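Local coordinates for protein sialidase B (Streptococcus pneumoniae serotype 4, PDB 4XJW) that cleaves terminal sialic acid residues from oligosaccharides, glycoproteins and glycolipids, acting as an intramolecular trans-sialidase of glycosyl hydrolase family 33, at residues 122-127 with 189-194. The protein carries 1 engineered substitution. Sequence-based numbering, arbitrary orientation.
Sequences YVNGIE and NPFQLI
N189, its CG anti to its own carbonyl carbon, donates an amide hydrogen from ND2 to the backbone O of N124, a 2.9 Å bond bent to 149° at the hydrogen. The donor stands above the carbonyl plane, 50° out of it, and the two side-chain amides are turned 76° against each other. N189 OD1 lies 3.2 Å from N124 CB. The edge of the F191 ring also meets N124 CB, CE1 lying 3.9 Å away in the ring plane. CZ of F191 reaches CD1 of I126 at 3.9 Å, and partly exposed L193 extends this buried apolar pair, CD1 lying 4.3 Å from I126 CG1.

N124 and I126 are presented by a type I' turn from V123 to I126, which joins strands 118-123 and 126-132 into a beta hairpin. N124 OD1 accepts from the backbone N of T107, and ND2 is hydrogen-bonded to N106. The F191 ring lies nearly parallel to that of W96, while Q648 of strand 647-652 touches both F191 and I126.

The contact thus seats a hairpin tip of the N-terminal lectin-like domain against the loop leading from helix 179-182 to strand 205-213 of the catalytic beta-propeller. Because a main-chain carbonyl accepts the bond, its geometry depends on the backbone shape of the turn, while N124's own amide stays committed to strand 102-113.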
ATOM      1  N   TYR A 122      -4.787  19.010   6.491  1.00 11.01           N
ATOM      2  CA  TYR A 122      -5.280  17.701   6.925  1.00 10.84           C
ATOM      3  C   TYR A 122      -6.597  17.436   6.225  1.00 11.72           C
ATOM      4  O   TYR A 122      -7.428  18.323   6.109  1.00 13.92           O
ATOM      5  CB  TYR A 122      -5.546  17.682   8.431  1.00 11.25           C
ATOM      6  CG  TYR A 122      -4.408  18.120   9.326  1.00 12.11           C
ATOM      7  CD1 TYR A 122      -4.213  19.460   9.622  1.00 11.67           C
ATOM      8  CD2 TYR A 122      -3.558  17.185   9.911  1.00 12.77           C
ATOM      9  CE1 TYR A 122      -3.186  19.867  10.467  1.00 16.17           C
ATOM     10  CE2 TYR A 122      -2.540  17.571  10.761  1.00 15.25           C
ATOM     11  CZ  TYR A 122      -2.355  18.919  11.026  1.00 15.88           C
ATOM     12  OH  TYR A 122      -1.344  19.317  11.866  1.00 21.44           O
ATOM     13  N   VAL A 123      -6.798  16.214   5.754  1.00 10.45           N
ATOM     14  CA  VAL A 123      -8.119  15.837   5.277  1.00 10.10           C
ATOM     15  C   VAL A 123      -8.458  14.499   5.895  1.00 12.15           C
ATOM     16  O   VAL A 123      -7.635  13.588   5.851  1.00 11.49           O
ATOM     17  CB  VAL A 123      -8.165  15.729   3.743  1.00 11.31           C
ATOM     18  CG1 VAL A 123      -9.564  15.334   3.305  1.00 14.64           C
ATOM     19  CG2 VAL A 123      -7.765  17.047   3.095  1.00 10.44           C
ATOM     20  N   ASN A 124      -9.645  14.400   6.499  1.00 11.39           N
ATOM     21  CA  ASN A 124     -10.102  13.165   7.129  1.00  9.79           C
ATOM     22  C   ASN A 124      -9.138  12.633   8.191  1.00 13.70           C
ATOM     23  O   ASN A 124      -8.957  11.422   8.342  1.00 11.85           O
ATOM     24  CB  ASN A 124     -10.464  12.126   6.061  1.00 10.88           C
ATOM     25  CG  ASN A 124     -11.588  12.611   5.182  1.00 11.70           C
ATOM     26  OD1 ASN A 124     -12.412  13.402   5.632  1.00 14.22           O
ATOM     27  ND2 ASN A 124     -11.628  12.171   3.936  1.00 12.68           N
ATOM     28  N   GLY A 125      -8.522  13.562   8.914  1.00 11.44           N
ATOM     29  CA  GLY A 125      -7.651  13.213  10.015  1.00 13.14           C
ATOM     30  C   GLY A 125      -6.272  12.766   9.584  1.00 13.84           C
ATOM     31  O   GLY A 125      -5.532  12.168  10.365  1.00 16.55           O
ATOM     32  N   ILE A 126      -5.932  13.051   8.333  1.00 10.71           N
ATOM     33  CA  ILE A 126      -4.641  12.684   7.782  1.00 11.13           C
ATOM     34  C   ILE A 126      -3.895  13.929   7.295  1.00 11.90           C
ATOM     35  O   ILE A 126      -4.408  14.689   6.465  1.00 12.01           O
ATOM     36  CB  ILE A 126      -4.822  11.712   6.601  1.00 10.54           C
ATOM     37  CG1 ILE A 126      -5.450  10.403   7.091  1.00 12.42           C
ATOM     38  CG2 ILE A 126      -3.494  11.416   5.931  1.00 12.97           C
ATOM     39  CD1 ILE A 126      -5.875   9.476   5.951  1.00 12.78           C
ATOM     40  N   GLU A 127      -2.682  14.139   7.803  1.00 10.76           N
ATOM     41  CA  GLU A 127      -1.829  15.217   7.306  1.00 11.21           C
ATOM     42  C   GLU A 127      -1.342  14.890   5.911  1.00 11.90           C
ATOM     43  O   GLU A 127      -0.562  13.954   5.719  1.00 14.47           O
ATOM     44  CB  GLU A 127      -0.630  15.438   8.225  1.00 14.21           C
ATOM     45  CG  GLU A 127       0.187  16.655   7.839  1.00 17.40           C
ATOM     46  CD  GLU A 127       1.502  16.742   8.589  1.00 22.70           C
ATOM     47  OE1 GLU A 127       1.468  16.965   9.810  1.00 29.02           O
ATOM     48  OE2 GLU A 127       2.556  16.586   7.942  1.00 28.24           O
ATOM     49  N   ASN A 189     -15.407   9.927   8.962  1.00 14.91           N
ATOM     50  CA  ASN A 189     -14.700   9.085   8.008  1.00 12.49           C
ATOM     51  C   ASN A 189     -15.420   7.776   7.709  1.00 12.99           C
ATOM     52  O   ASN A 189     -15.949   7.128   8.618  1.00 14.18           O
ATOM     53  CB  ASN A 189     -13.296   8.749   8.513  1.00 12.20           C
ATOM     54  CG  ASN A 189     -12.369   9.937   8.518  1.00 15.33           C
ATOM     55  OD1 ASN A 189     -12.690  11.006   8.005  1.00 15.60           O
ATOM     56  ND2 ASN A 189     -11.202   9.751   9.102  1.00 11.39           N
ATOM     57  N   PRO A 190     -15.407   7.351   6.438  1.00 11.33           N
ATOM     58  CA  PRO A 190     -15.989   6.059   6.057  1.00 12.71           C
ATOM     59  C   PRO A 190     -14.998   4.905   6.196  1.00 11.62           C
ATOM     60  O   PRO A 190     -15.363   3.749   5.945  1.00 14.27           O
ATOM     61  CB  PRO A 190     -16.318   6.264   4.579  1.00 15.03           C
ATOM     62  CG  PRO A 190     -15.236   7.199   4.105  1.00 13.02           C
ATOM     63  CD  PRO A 190     -14.987   8.134   5.261  1.00 11.34           C
ATOM     64  N   PHE A 191     -13.771   5.216   6.606  1.00  9.83           N
ATOM     65  CA  PHE A 191     -12.680   4.246   6.641  1.00  9.12           C
ATOM     66  C   PHE A 191     -11.925   4.364   7.969  1.00 11.67           C
ATOM     67  O   PHE A 191     -12.094   5.335   8.718  1.00  9.65           O
ATOM     68  CB  PHE A 191     -11.686   4.557   5.506  1.00  8.15           C
ATOM     69  CG  PHE A 191     -10.920   5.844   5.737  1.00  9.51           C
ATOM     70  CD1 PHE A 191     -11.457   7.063   5.341  1.00  9.93           C
ATOM     71  CD2 PHE A 191      -9.680   5.830   6.372  1.00 10.45           C
ATOM     72  CE1 PHE A 191     -10.767   8.254   5.571  1.00 11.19           C
ATOM     73  CE2 PHE A 191      -8.988   7.009   6.626  1.00 10.44           C
ATOM     74  CZ  PHE A 191      -9.535   8.229   6.211  1.00 11.50           C
ATOM     75  N   GLN A 192     -11.061   3.390   8.241  1.00 12.00           N
ATOM     76  CA  GLN A 192     -10.098   3.518   9.320  1.00 13.22           C
ATOM     77  C   GLN A 192      -8.704   3.124   8.855  1.00 13.01           C
ATOM     78  O   GLN A 192      -8.523   2.579   7.755  1.00 11.69           O
ATOM     79  CB  GLN A 192     -10.528   2.687  10.527  1.00 17.26           C
ATOM     80  CG  GLN A 192     -10.773   1.238  10.207  1.00 19.91           C
ATOM     81  CD  GLN A 192     -11.691   0.562  11.232  1.00 13.85           C
ATOM     82  OE1 GLN A 192     -12.878   0.309  10.973  1.00 14.88           O
ATOM     83  NE2 GLN A 192     -11.136   0.253  12.389  1.00 14.98           N
ATOM     84  N   LEU A 193      -7.711   3.442   9.678  1.00 12.72           N
ATOM     85  CA  LEU A 193      -6.335   3.063   9.396  1.00 10.84           C
ATOM     86  C   LEU A 193      -5.913   1.911  10.301  1.00  9.87           C
ATOM     87  O   LEU A 193      -6.184   1.919  11.508  1.00 13.82           O
ATOM     88  CB  LEU A 193      -5.383   4.260   9.554  1.00 11.46           C
ATOM     89  CG  LEU A 193      -5.628   5.480   8.659  1.00  8.75           C
ATOM     90  CD1 LEU A 193      -4.621   6.577   8.974  1.00 11.85           C
ATOM     91  CD2 LEU A 193      -5.562   5.058   7.202  1.00 11.42           C
ATOM     92  N   ILE A 194      -5.270   0.913   9.703  1.00  9.24           N
ATOM     93  CA  ILE A 194      -4.632  -0.165  10.439  1.00  9.38           C
ATOM     94  C   ILE A 194      -3.143   0.150  10.620  1.00 12.13           C
ATOM     95  O   ILE A 194      -2.635   0.202  11.747  1.00 16.09           O
ATOM     96  CB  ILE A 194      -4.813  -1.520   9.727  1.00  7.91           C
ATOM     97  CG1 ILE A 194      -6.302  -1.830   9.558  1.00 11.14           C
ATOM     98  CG2 ILE A 194      -4.140  -2.637  10.531  1.00 10.65           C
ATOM     99  CD1 ILE A 194      -6.595  -3.102   8.814  1.00  9.92           C
TER